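Bifunctional GH43-CE protein (PDB 6MLY) probably cleaves xylose-containing linkages of complex arabinoxylans with its family 43 glycosidase domain and joins to it a domain of the carbohydrate esterase, alpha/beta-hydrolase type. Local coordinates at residues 392-397 with 493-498; 353-358 with 500-505; 108-113 with 144-149; 119-124 with 135-140. One frame throughout, in Å; residues are numbered along the deposited sequence.

Contact 1 of 4, residues 392-397 with 493-498; sequences EGDFAG and NYATKE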
loop_
_atom_site.group_PDB
_atom_site.type_symbol
_atom_site.label_atom_id
_atom_site.label_comp_id
_atom_site.label_asym_id
_atom_site.label_seq_id
_atom_site.Cartn_x
_atom_site.Cartn_y
_atom_site.Cartn_z
ATOM N N GLU A 392 21.255 16.598 -10.857
ATOM C CA GLU A 392 20.272 16.638 -11.943
ATOM C C GLU A 392 19.875 15.210 -12.340
ATOM O O GLU A 392 20.681 14.470 -12.910
ATOM C CB GLU A 392 20.858 17.380 -13.147
ATOM C CG GLU A 392 19.882 17.569 -14.301
ATOM C CD GLU A 392 18.787 18.600 -14.073
ATOM O OE1 GLU A 392 18.852 19.317 -13.054
ATOM O OE2 GLU A 392 17.871 18.690 -14.921
ATOM N N GLY A 393 18.630 14.836 -12.017
ATOM C CA GLY A 393 18.015 13.592 -12.488
ATOM C C GLY A 393 18.023 12.474 -11.455
ATOM O O GLY A 393 17.479 11.398 -11.719
ATOM N N ASP A 394 18.635 12.711 -10.286
ATOM C CA ASP A 394 18.679 11.706 -9.213
ATOM C C ASP A 394 17.306 11.652 -8.530
ATOM O O ASP A 394 16.524 12.602 -8.602
ATOM C CB ASP A 394 19.805 11.984 -8.206
ATOM C CG ASP A 394 21.227 11.871 -8.791
ATOM O OD1 ASP A 394 21.326 11.682 -10.023
ATOM O OD2 ASP A 394 22.228 11.964 -8.004
ATOM N N PHE A 395 17.032 10.521 -7.873
ATOM C CA PHE A 395 15.736 10.248 -7.265
ATOM C C PHE A 395 15.945 9.365 -6.031
ATOM O O PHE A 395 16.322 8.215 -6.168
ATOM C CB PHE A 395 14.817 9.604 -8.308
ATOM C CG PHE A 395 13.385 9.384 -7.890
ATOM C CD1 PHE A 395 12.807 10.114 -6.859
ATOM C CD2 PHE A 395 12.598 8.465 -8.566
ATOM C CE1 PHE A 395 11.485 9.904 -6.497
ATOM C CE2 PHE A 395 11.277 8.257 -8.202
ATOM C CZ PHE A 395 10.721 8.977 -7.170
ATOM N N ALA A 396 15.702 9.925 -4.839
ATOM C CA ALA A 396 16.025 9.272 -3.568
ATOM C C ALA A 396 14.886 9.466 -2.566
ATOM O O ALA A 396 14.536 10.593 -2.251
ATOM C CB ALA A 396 17.311 9.835 -3.022
ATOM N N GLY A 397 14.344 8.356 -2.047
ATOM C CA GLY A 397 13.249 8.404 -1.090
ATOM C C GLY A 397 13.004 7.068 -0.409
ATOM O O GLY A 397 13.937 6.292 -0.182
ATOM N N ASN A 493 18.192 5.708 -3.847
ATOM C CA ASN A 493 18.823 6.907 -4.375
ATOM C C ASN A 493 19.601 6.538 -5.640
ATOM O O ASN A 493 20.693 5.988 -5.546
ATOM C CB ASN A 493 19.795 7.567 -3.389
ATOM C CG ASN A 493 20.499 8.773 -3.982
ATOM O OD1 ASN A 493 20.027 9.362 -4.955
ATOM N ND2 ASN A 493 21.629 9.151 -3.407
ATOM N N TYR A 494 19.056 6.877 -6.812
ATOM C CA TYR A 494 19.684 6.509 -8.075
ATOM C C TYR A 494 19.568 7.640 -9.092
ATOM O O TYR A 494 18.699 8.484 -8.974
ATOM C CB TYR A 494 19.039 5.250 -8.646
ATOM C CG TYR A 494 17.579 5.387 -8.989
ATOM C CD1 TYR A 494 17.165 5.485 -10.306
ATOM C CD2 TYR A 494 16.607 5.386 -8.001
ATOM C CE1 TYR A 494 15.824 5.589 -10.636
ATOM C CE2 TYR A 494 15.261 5.484 -8.313
ATOM C CZ TYR A 494 14.868 5.583 -9.637
ATOM O OH TYR A 494 13.545 5.676 -9.959
ATOM N N ALA A 495 20.437 7.587 -10.108
ATOM C CA ALA A 495 20.567 8.618 -11.125
ATOM C C ALA A 495 19.953 8.156 -12.453
ATOM O O ALA A 495 19.992 6.968 -12.781
ATOM C CB ALA A 495 22.022 8.964 -11.306
ATOM N N THR A 496 19.403 9.123 -13.200
ATOM C CA THR A 496 18.936 8.936 -14.573
ATOM C C THR A 496 19.875 9.646 -15.561
ATOM O O THR A 496 19.983 9.214 -16.708
ATOM C CB THR A 496 17.496 9.438 -14.750
ATOM O OG1 THR A 496 17.460 10.833 -14.443
ATOM C CG2 THR A 496 16.501 8.701 -13.880
ATOM N N LYS A 497 20.537 10.727 -15.120
ATOM C CA LYS A 497 21.320 11.597 -16.015
ATOM C C LYS A 497 22.784 11.731 -15.560
ATOM O O LYS A 497 23.678 11.779 -16.412
ATOM C CB LYS A 497 20.651 12.971 -16.132
ATOM C CG LYS A 497 19.552 13.055 -17.184
ATOM C CD LYS A 497 18.951 14.435 -17.351
ATOM C CE LYS A 497 17.801 14.703 -16.402
ATOM N NZ LYS A 497 17.139 15.994 -16.696
ATOM N N GLU A 498 23.031 11.797 -14.244
ATOM C CA GLU A 498 24.314 12.282 -13.710
ATOM C C GLU A 498 24.695 11.504 -12.443
ATOM O O GLU A 498 23.947 11.504 -11.462
ATOM C CB GLU A 498 24.182 13.782 -13.434
ATOM C CG GLU A 498 25.497 14.539 -13.438
ATOM C CD GLU A 498 25.366 16.055 -13.505
ATOM O OE1 GLU A 498 24.225 16.568 -13.633
ATOM O OE2 GLU A 498 26.411 16.727 -13.427
#

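Contact 2 of 4, residues 353-358 with 500-505; sequences RLTTGR and GGYADF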
loop_
_atom_site.group_PDB
_atom_site.type_symbol
_atom_site.label_atom_id
_atom_site.label_comp_id
_atom_site.label_asym_id
_atom_site.label_seq_id
_atom_site.Cartn_x
_atom_site.Cartn_y
_atom_site.Cartn_z
ATOM N N ARG A 353 24.702 7.271 4.058
ATOM C CA ARG A 353 24.889 8.035 2.823
ATOM C C ARG A 353 24.989 7.075 1.634
ATOM O O ARG A 353 26.040 6.477 1.403
ATOM C CB ARG A 353 26.134 8.927 2.905
ATOM C CG ARG A 353 26.422 9.712 1.631
ATOM C CD ARG A 353 27.565 10.699 1.776
ATOM N NE ARG A 353 27.175 11.858 2.565
ATOM C CZ ARG A 353 27.886 12.974 2.679
ATOM N NH1 ARG A 353 29.057 13.086 2.077
ATOM N NH2 ARG A 353 27.424 13.976 3.404
ATOM N N LEU A 354 23.889 6.971 0.879
ATOM C CA LEU A 354 23.848 6.250 -0.391
ATOM C C LEU A 354 24.303 7.202 -1.505
ATOM O O LEU A 354 23.744 8.279 -1.651
ATOM C CB LEU A 354 22.424 5.743 -0.642
ATOM C CG LEU A 354 21.768 4.995 0.518
ATOM C CD1 LEU A 354 20.340 4.607 0.177
ATOM C CD2 LEU A 354 22.576 3.765 0.900
ATOM N N THR A 355 25.333 6.798 -2.256
ATOM C CA THR A 355 25.867 7.552 -3.390
ATOM C C THR A 355 25.590 6.768 -4.678
ATOM O O THR A 355 25.502 5.542 -4.667
ATOM C CB THR A 355 27.363 7.843 -3.202
ATOM O OG1 THR A 355 27.522 8.579 -1.989
ATOM C CG2 THR A 355 27.982 8.631 -4.337
ATOM N N THR A 356 25.460 7.501 -5.786
ATOM C CA THR A 356 25.147 6.955 -7.104
ATOM C C THR A 356 26.422 6.411 -7.768
ATOM O O THR A 356 27.525 6.883 -7.488
ATOM C CB THR A 356 24.479 8.038 -7.961
ATOM O OG1 THR A 356 23.188 8.315 -7.413
ATOM C CG2 THR A 356 24.351 7.648 -9.416
ATOM N N GLY A 357 26.251 5.421 -8.655
ATOM C CA GLY A 357 27.347 4.873 -9.464
ATOM C C GLY A 357 27.025 4.748 -10.950
ATOM O O GLY A 357 27.943 4.661 -11.768
ATOM N N ARG A 358 25.734 4.743 -11.306
ATOM C CA ARG A 358 25.271 4.315 -12.629
ATOM C C ARG A 358 23.924 4.988 -12.939
ATOM O O ARG A 358 23.105 5.201 -12.036
ATOM C CB ARG A 358 25.170 2.785 -12.634
ATOM C CG ARG A 358 24.735 2.170 -13.958
ATOM C CD ARG A 358 23.854 0.945 -13.772
ATOM N NE ARG A 358 24.598 -0.248 -13.386
ATOM C CZ ARG A 358 24.057 -1.353 -12.872
ATOM N NH1 ARG A 358 22.792 -1.361 -12.484
ATOM N NH2 ARG A 358 24.785 -2.448 -12.748
ATOM N N GLY A 500 27.334 10.420 -9.170
ATOM C CA GLY A 500 28.200 11.025 -8.152
ATOM C C GLY A 500 27.418 11.619 -6.989
ATOM O O GLY A 500 27.917 11.659 -5.865
ATOM N N GLY A 501 26.199 12.099 -7.266
ATOM C CA GLY A 501 25.315 12.673 -6.258
ATOM C C GLY A 501 24.964 11.669 -5.171
ATOM O O GLY A 501 24.981 10.460 -5.407
ATOM N N TYR A 502 24.632 12.191 -3.984
ATOM C CA TYR A 502 24.348 11.390 -2.795
ATOM C C TYR A 502 23.087 11.913 -2.094
ATOM O O TYR A 502 22.559 12.958 -2.454
ATOM C CB TYR A 502 25.555 11.399 -1.852
ATOM C CG TYR A 502 26.008 12.770 -1.418
ATOM C CD1 TYR A 502 25.580 13.318 -0.219
ATOM C CD2 TYR A 502 26.877 13.519 -2.199
ATOM C CE1 TYR A 502 25.995 14.576 0.189
ATOM C CE2 TYR A 502 27.303 14.778 -1.805
ATOM C CZ TYR A 502 26.859 15.310 -0.607
ATOM O OH TYR A 502 27.271 16.546 -0.208
ATOM N N ALA A 503 22.623 11.146 -1.102
ATOM C CA ALA A 503 21.460 11.458 -0.282
ATOM C C ALA A 503 21.673 10.875 1.117
ATOM O O ALA A 503 21.799 9.664 1.269
ATOM C CB ALA A 503 20.215 10.892 -0.917
ATOM N N ASP A 504 21.729 11.738 2.132
ATOM C CA ASP A 504 21.929 11.287 3.502
ATOM C C ASP A 504 20.579 10.832 4.064
ATOM O O ASP A 504 19.551 11.359 3.678
ATOM C CB ASP A 504 22.555 12.380 4.370
ATOM C CG ASP A 504 23.824 12.981 3.787
ATOM O OD1 ASP A 504 24.497 12.280 2.997
ATOM O OD2 ASP A 504 24.119 14.154 4.117
ATOM N N PHE A 505 20.612 9.829 4.948
ATOM C CA PHE A 505 19.461 9.407 5.748
ATOM C C PHE A 505 19.853 9.447 7.228
ATOM O O PHE A 505 20.793 8.752 7.631
ATOM C CB PHE A 505 19.021 7.987 5.391
ATOM C CG PHE A 505 18.505 7.797 3.987
ATOM C CD1 PHE A 505 17.151 7.632 3.745
ATOM C CD2 PHE A 505 19.376 7.752 2.910
ATOM C CE1 PHE A 505 16.679 7.429 2.458
ATOM C CE2 PHE A 505 18.900 7.560 1.622
ATOM C CZ PHE A 505 17.552 7.400 1.397
#

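Contact 3 of 4, residues 108-113 with 144-149; sequences YLSTFA and HSFFFD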
loop_
_atom_site.group_PDB
_atom_site.type_symbol
_atom_site.label_atom_id
_atom_site.label_comp_id
_atom_site.label_asym_id
_atom_site.label_seq_id
_atom_site.Cartn_x
_atom_site.Cartn_y
_atom_site.Cartn_z
ATOM N N TYR A 108 24.271 -27.732 10.611
ATOM C CA TYR A 108 24.372 -27.972 9.177
ATOM C C TYR A 108 23.221 -27.260 8.462
ATOM O O TYR A 108 22.046 -27.537 8.741
ATOM C CB TYR A 108 24.349 -29.473 8.878
ATOM C CG TYR A 108 25.565 -30.222 9.358
ATOM C CD1 TYR A 108 25.601 -30.798 10.617
ATOM C CD2 TYR A 108 26.686 -30.348 8.555
ATOM C CE1 TYR A 108 26.717 -31.489 11.066
ATOM C CE2 TYR A 108 27.811 -31.030 8.990
ATOM C CZ TYR A 108 27.827 -31.608 10.248
ATOM O OH TYR A 108 28.937 -32.276 10.673
ATOM N N LEU A 109 23.588 -26.359 7.539
ATOM C CA LEU A 109 22.654 -25.516 6.796
ATOM C C LEU A 109 22.916 -25.657 5.289
ATOM O O LEU A 109 24.047 -25.471 4.834
ATOM C CB LEU A 109 22.845 -24.068 7.251
ATOM C CG LEU A 109 21.564 -23.246 7.341
ATOM C CD1 LEU A 109 21.879 -21.792 7.664
ATOM C CD2 LEU A 109 20.758 -23.356 6.058
ATOM N N SER A 110 21.865 -25.978 4.525
ATOM C CA SER A 110 21.957 -26.122 3.072
ATOM C C SER A 110 20.927 -25.218 2.383
ATOM O O SER A 110 19.858 -24.975 2.925
ATOM C CB SER A 110 21.761 -27.554 2.656
ATOM O OG SER A 110 20.381 -27.893 2.633
ATOM N N THR A 111 21.274 -24.745 1.180
ATOM C CA THR A 111 20.306 -24.215 0.227
ATOM C C THR A 111 20.794 -24.494 -1.200
ATOM O O THR A 111 21.916 -24.959 -1.408
ATOM C CB THR A 111 20.044 -22.718 0.449
ATOM O OG1 THR A 111 18.967 -22.336 -0.408
ATOM C CG2 THR A 111 21.242 -21.841 0.160
ATOM N N PHE A 112 19.920 -24.188 -2.164
ATOM C CA PHE A 112 20.173 -24.286 -3.601
ATOM C C PHE A 112 19.719 -22.979 -4.260
ATOM O O PHE A 112 19.062 -22.156 -3.614
ATOM C CB PHE A 112 19.420 -25.474 -4.203
ATOM C CG PHE A 112 17.919 -25.350 -4.128
ATOM C CD1 PHE A 112 17.178 -25.009 -5.248
ATOM C CD2 PHE A 112 17.249 -25.544 -2.931
ATOM C CE1 PHE A 112 15.799 -24.875 -5.173
ATOM C CE2 PHE A 112 15.871 -25.407 -2.857
ATOM C CZ PHE A 112 15.148 -25.077 -3.978
ATOM N N ALA A 113 20.052 -22.804 -5.543
ATOM C CA ALA A 113 19.636 -21.621 -6.294
ATOM C C ALA A 113 19.706 -21.885 -7.803
ATOM O O ALA A 113 20.744 -22.305 -8.317
ATOM C CB ALA A 113 20.495 -20.441 -5.909
ATOM N N HIS A 144 15.404 -29.933 -1.315
ATOM C CA HIS A 144 16.090 -31.077 -0.752
ATOM C C HIS A 144 16.025 -31.009 0.776
ATOM O O HIS A 144 16.068 -29.932 1.359
ATOM C CB HIS A 144 17.537 -31.142 -1.263
ATOM C CG HIS A 144 18.402 -30.008 -0.817
ATOM N ND1 HIS A 144 18.849 -29.030 -1.688
ATOM C CD2 HIS A 144 18.908 -29.689 0.395
ATOM C CE1 HIS A 144 19.591 -28.162 -1.028
ATOM N NE2 HIS A 144 19.640 -28.541 0.251
ATOM N N SER A 145 15.934 -32.181 1.407
ATOM C CA SER A 145 15.953 -32.318 2.857
ATOM C C SER A 145 16.964 -33.401 3.243
ATOM O O SER A 145 16.600 -34.555 3.361
ATOM C CB SER A 145 14.571 -32.625 3.380
ATOM O OG SER A 145 14.613 -33.038 4.739
ATOM N N PHE A 146 18.231 -32.998 3.412
ATOM C CA PHE A 146 19.315 -33.894 3.830
ATOM C C PHE A 146 19.095 -34.294 5.295
ATOM O O PHE A 146 18.420 -33.571 6.044
ATOM C CB PHE A 146 20.685 -33.247 3.599
ATOM C CG PHE A 146 21.070 -32.178 4.589
ATOM C CD1 PHE A 146 21.748 -32.500 5.754
ATOM C CD2 PHE A 146 20.768 -30.844 4.355
ATOM C CE1 PHE A 146 22.105 -31.517 6.666
ATOM C CE2 PHE A 146 21.128 -29.863 5.268
ATOM C CZ PHE A 146 21.798 -30.199 6.421
ATOM N N PHE A 147 19.675 -35.444 5.678
ATOM C CA PHE A 147 19.388 -36.118 6.944
ATOM C C PHE A 147 20.545 -37.044 7.330
ATOM O O PHE A 147 21.022 -37.823 6.501
ATOM C CB PHE A 147 18.098 -36.929 6.816
ATOM C CG PHE A 147 17.588 -37.518 8.106
ATOM C CD1 PHE A 147 18.008 -38.770 8.531
ATOM C CD2 PHE A 147 16.684 -36.823 8.896
ATOM C CE1 PHE A 147 17.539 -39.313 9.717
ATOM C CE2 PHE A 147 16.210 -37.370 10.079
ATOM C CZ PHE A 147 16.641 -38.612 10.489
ATOM N N PHE A 148 20.962 -36.969 8.602
ATOM C CA PHE A 148 21.947 -37.881 9.205
ATOM C C PHE A 148 21.225 -39.071 9.843
ATOM O O PHE A 148 20.485 -38.901 10.809
ATOM C CB PHE A 148 22.769 -37.169 10.281
ATOM C CG PHE A 148 23.462 -35.919 9.814
ATOM C CD1 PHE A 148 24.729 -35.979 9.259
ATOM C CD2 PHE A 148 22.843 -34.683 9.922
ATOM C CE1 PHE A 148 25.366 -34.829 8.824
ATOM C CE2 PHE A 148 23.480 -33.532 9.486
ATOM C CZ PHE A 148 24.743 -33.608 8.941
ATOM N N ASP A 149 21.463 -40.270 9.302
ATOM C CA ASP A 149 20.849 -41.509 9.796
ATOM C C ASP A 149 21.801 -42.192 10.783
ATOM O O ASP A 149 23.013 -41.960 10.772
ATOM C CB ASP A 149 20.473 -42.447 8.646
ATOM C CG ASP A 149 19.334 -43.395 8.979
ATOM O OD1 ASP A 149 18.451 -43.004 9.773
ATOM O OD2 ASP A 149 19.343 -44.523 8.451
#

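Contact 4 of 4, residues 119-124 with 135-140; sequences TYFYTT and TEFSPA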
loop_
_atom_site.group_PDB
_atom_site.type_symbol
_atom_site.label_atom_id
_atom_site.label_comp_id
_atom_site.label_asym_id
_atom_site.label_seq_id
_atom_site.Cartn_x
_atom_site.Cartn_y
_atom_site.Cartn_z
ATOM N N THR A 119 23.857 -26.177 -5.575
ATOM C CA THR A 119 23.491 -26.473 -4.183
ATOM C C THR A 119 24.679 -26.124 -3.273
ATOM O O THR A 119 25.815 -26.509 -3.566
ATOM C CB THR A 119 23.060 -27.937 -4.033
ATOM O OG1 THR A 119 21.937 -28.157 -4.888
ATOM C CG2 THR A 119 22.685 -28.312 -2.615
ATOM N N TYR A 120 24.397 -25.400 -2.179
ATOM C CA TYR A 120 25.417 -24.895 -1.240
ATOM C C TYR A 120 25.207 -25.506 0.153
ATOM O O TYR A 120 24.078 -25.651 0.604
ATOM C CB TYR A 120 25.367 -23.367 -1.161
ATOM C CG TYR A 120 25.548 -22.659 -2.481
ATOM C CD1 TYR A 120 24.476 -22.452 -3.335
ATOM C CD2 TYR A 120 26.790 -22.190 -2.878
ATOM C CE1 TYR A 120 24.631 -21.802 -4.551
ATOM C CE2 TYR A 120 26.964 -21.537 -4.089
ATOM C CZ TYR A 120 25.881 -21.336 -4.929
ATOM O OH TYR A 120 26.045 -20.691 -6.124
ATOM N N PHE A 121 26.314 -25.849 0.821
ATOM C CA PHE A 121 26.307 -26.397 2.180
ATOM C C PHE A 121 27.193 -25.530 3.081
ATOM O O PHE A 121 28.320 -25.188 2.713
ATOM C CB PHE A 121 26.783 -27.855 2.192
ATOM C CG PHE A 121 25.678 -28.872 2.066
ATOM C CD1 PHE A 121 24.969 -29.292 3.180
ATOM C CD2 PHE A 121 25.332 -29.395 0.830
ATOM C CE1 PHE A 121 23.946 -30.218 3.061
ATOM C CE2 PHE A 121 24.307 -30.321 0.714
ATOM C CZ PHE A 121 23.615 -30.730 1.829
ATOM N N TYR A 122 26.673 -25.213 4.272
ATOM C CA TYR A 122 27.336 -24.364 5.255
ATOM C C TYR A 122 27.352 -25.089 6.611
ATOM O O TYR A 122 26.334 -25.661 7.009
ATOM C CB TYR A 122 26.599 -23.024 5.360
ATOM C CG TYR A 122 26.454 -22.236 4.080
ATOM C CD1 TYR A 122 25.409 -22.465 3.197
ATOM C CD2 TYR A 122 27.331 -21.207 3.778
ATOM C CE1 TYR A 122 25.257 -21.711 2.041
ATOM C CE2 TYR A 122 27.193 -20.441 2.630
ATOM C CZ TYR A 122 26.152 -20.693 1.755
ATOM O OH TYR A 122 26.038 -19.941 0.621
ATOM N N THR A 123 28.494 -25.059 7.314
ATOM C CA THR A 123 28.635 -25.735 8.614
ATOM C C THR A 123 29.371 -24.838 9.618
ATOM O O THR A 123 30.305 -24.130 9.253
ATOM C CB THR A 123 29.384 -27.067 8.477
ATOM O OG1 THR A 123 30.744 -26.773 8.155
ATOM C CG2 THR A 123 28.786 -27.984 7.433
ATOM N N THR A 124 28.953 -24.915 10.889
ATOM C CA THR A 124 29.556 -24.149 11.990
ATOM C C THR A 124 29.203 -24.776 13.348
ATOM O O THR A 124 28.205 -25.490 13.468
ATOM C CB THR A 124 29.081 -22.692 11.974
ATOM O OG1 THR A 124 29.839 -21.982 12.953
ATOM C CG2 THR A 124 27.603 -22.552 12.261
ATOM N N THR A 135 30.777 -25.419 1.061
ATOM C CA THR A 135 30.958 -26.305 -0.086
ATOM C C THR A 135 29.809 -26.049 -1.070
ATOM O O THR A 135 28.774 -25.498 -0.684
ATOM C CB THR A 135 31.050 -27.775 0.355
ATOM O OG1 THR A 135 29.890 -28.117 1.117
ATOM C CG2 THR A 135 32.280 -28.070 1.184
ATOM N N GLU A 136 29.992 -26.442 -2.337
ATOM C CA GLU A 136 28.952 -26.252 -3.353
ATOM C C GLU A 136 29.178 -27.182 -4.550
ATOM O O GLU A 136 30.297 -27.618 -4.813
ATOM C CB GLU A 136 28.906 -24.789 -3.794
ATOM C CG GLU A 136 30.234 -24.233 -4.278
ATOM C CD GLU A 136 30.192 -22.733 -4.527
ATOM O OE1 GLU A 136 30.219 -21.967 -3.539
ATOM O OE2 GLU A 136 30.095 -22.335 -5.706
ATOM N N PHE A 137 28.085 -27.470 -5.267
ATOM C CA PHE A 137 28.086 -28.405 -6.387
ATOM C C PHE A 137 26.753 -28.334 -7.149
ATOM O O PHE A 137 25.785 -27.721 -6.676
ATOM C CB PHE A 137 28.362 -29.824 -5.886
ATOM C CG PHE A 137 27.521 -30.280 -4.716
ATOM C CD1 PHE A 137 26.281 -30.873 -4.916
ATOM C CD2 PHE A 137 27.986 -30.155 -3.415
ATOM C CE1 PHE A 137 25.519 -31.308 -3.842
ATOM C CE2 PHE A 137 27.225 -30.595 -2.341
ATOM C CZ PHE A 137 25.991 -31.166 -2.556
ATOM N N SER A 138 26.728 -28.971 -8.330
ATOM C CA SER A 138 25.569 -28.999 -9.231
ATOM C C SER A 138 24.978 -30.406 -9.264
ATOM O O SER A 138 25.679 -31.361 -8.945
ATOM C CB SER A 138 25.957 -28.543 -10.611
ATOM O OG SER A 138 26.296 -27.165 -10.600
ATOM N N PRO A 139 23.698 -30.537 -9.642
ATOM C CA PRO A 139 22.789 -29.436 -9.939
ATOM C C PRO A 139 22.242 -28.776 -8.661
ATOM O O PRO A 139 22.815 -28.926 -7.580
ATOM C CB PRO A 139 21.647 -30.085 -10.740
ATOM C CG PRO A 139 21.633 -31.513 -10.249
ATOM C CD PRO A 139 23.090 -31.828 -9.987
ATOM N N ALA A 140 21.158 -28.016 -8.816
ATOM C CA ALA A 140 20.308 -27.623 -7.708
ATOM C C ALA A 140 19.311 -28.758 -7.439
ATOM O O ALA A 140 18.580 -29.164 -8.342
ATOM C CB ALA A 140 19.604 -26.326 -8.032
#

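Contact 1 of 4, residues 392-397 with 493-498
Y494 and F395 face each other as an antiparallel hydrogen-bonded pair: F395 N donates a hydrogen bond to Y494 O at 2.9 Å, and Y494 N donates one to F395 O. The CB of Y494 leaves the backbone pointing away from 392-397, but CG sits between the backbone N and the carbonyl carbon (chi1 63°), and from there the ring runs beside F395. CD2 lies 3.4 Å from F395 O, with CE2 only slightly farther from the same oxygen. CZ meets F395 CD2 at 3.8 Å, and OH closes on that carbon at the edge of the phenylalanine ring, near its plane. The two side chains lie side by side pointing the same way, their ring planes turned 50° apart, while F395 CB lies over one tyrosine face. Within the concanavalin A-like β-sandwich, this single bridge carries the antiparallel pairing of strands 395-401 and 488-491 into the loop after the latter. An alanine in place of Y494 would probably leave a gap beside the F395 ring and deprive Q407 NE2 of a weak hydrogen-bond partner. Farther along, G393 O is held by T496 OG1 at 2.8 Å and, weakly, by T496 N. Beyond it E392 and K497 cross obliquely in a salt bridge whose hydrogen bond, K497 NZ to E392 OE2 at 3.3 Å, is weak. Within the strand, A396 CB rests 3.4 Å from N493 CB.

Contact 2 of 4, residues 353-358 with 500-505
L354 O accepts two hydrogen bonds, from A503 N at 3.1 Å and from N493 ND2 in the preceding loop. The return bond, L354 N to A503 O, is weak. On the face that carries R353, T355, Y502 and D504, R353 carries the contact. Its CG is anti to the backbone N, and the chain then bends at chi3 (-74°), which turns NE toward D504. NE bonds to D504 OD1 at 2.7 Å, meeting that oxygen on its syn side, while NH2 reaches OD2 more weakly. The guanidinium and carboxylate planes are nearly parallel but stepped, NE standing 27° out of the carboxylate plane. R348 NH1 forms a second salt bridge to OD2, so the aspartate would probably stay ionised. The strands belong to an antiparallel sheet of the concanavalin A-like β-sandwich, where 352-355 runs beside 502-511. Over the guanidinium lies Y502, its CE1 3.5 Å above the centre of that group; the two planes are 27° apart, a stack that would restrain the guanidinium from a face while D504 holds it at an edge. On the face of L354 and A503, L354 CD1 packs against F505 CE2 at 3.6 Å, the side chains crossing at about a right angle. Past the strand end, T356 N bonds to G501 O at 3.0 Å, and T356 OG1 approaches the same oxygen weakly.

Contact 3 of 4, residues 108-113 with 144-149
S110 and H144 come together through matching first torsions: in S110 it is OG (chi1 80°), in H144 CG (chi1 65°), that stands between the backbone N and the carbonyl carbon. S110 lies on strand 106-113 and H144 just before strand 145-148, strands of two separate antiparallel sheets, consistent with neighbouring blades of the five-bladed β-propeller known for family 43. The axes of the short strand segments come no nearer than 8.6 Å, so the contact is made mainly by side chains, without backbone pairing. S110 OG and H144 NE2 share a hydrogen bond of 2.6 Å in the plane of the imidazole, and ND1 is held by Y141 O. F146 enters next with its rim: CE2 reaches S110 OG at 3.4 Å and CZ reaches Y108 CB at 3.6 Å. At the far end F148 sets its edge on the face of Y108, ring centres 4.7 Å apart and planes at 53°, while H103 stacks on F148. An alanine at Y108 would probably leave the F148 edge without the face it presses on and open a gap between the sheets. At the opposite end F112, close to D143, a predicted modulator of the catalytic acid, brings CD2 to 4.0 Å from H144 CE1.

Contact 4 of 4, residues 119-124 with 135-140
The β-hairpin of strands 118-124 and 133-137 is stitched at two hydrogen-bonded pairs, T119 with F137 and F121 with T135. T119 N donates to F137 O at 2.7 Å, almost straight at 176°, and F137 N answers to T119 O. F121 N donates to T135 O at 2.9 Å, and T135 N returns a bond to F121 O. A side chain also ties the hairpin to the loop that follows it: T119 OG1, anti to the carbonyl carbon, donates to a lone pair of P139 O at 2.9 Å, just past the cis peptide before that proline, and the same hydroxyl also bonds to Y141 N. On the face of Y120 and E136 the two side chains run side by side, with the carboxylate OE1 at the ring edge, 3.3 Å from Y120 CE2, and its plane turned 79° from the ring. On the other face two aromatic rings lie among the threonines. F137 CZ meets the edge of F121 at CE2, 3.8 Å away, and F121 CB touches T135 OG1, which is itself bonded to L172 O. F146 packs edge-to-face with F121. With 133-137 outermost of four strands following one another in order, the hairpin is consistent with the outer two strands of a four-stranded blade, as in the family 43 β-propeller.

The four contacts fall into two pairs in different domains. Contacts 3 and 4 come first along the chain, in the glycosidase domain, with centres 9 Å apart. Contact 4 is nested inside the loop that contact 3 closes, and backbone bonds between strands 106-113 and 118-124 tie them; contact 4 lies within one sheet and contact 3 packs that sheet on the next. Contacts 1 and 2 follow in the concanavalin A-like domain, again 9 Å between centres; contact 1 lies inside the loop closed by contact 2, and the sheets of contacts 1 and 2 approach each other near N493. Centres of the two pairs stand 35 to 43 Å apart without touching, each serving its own domain.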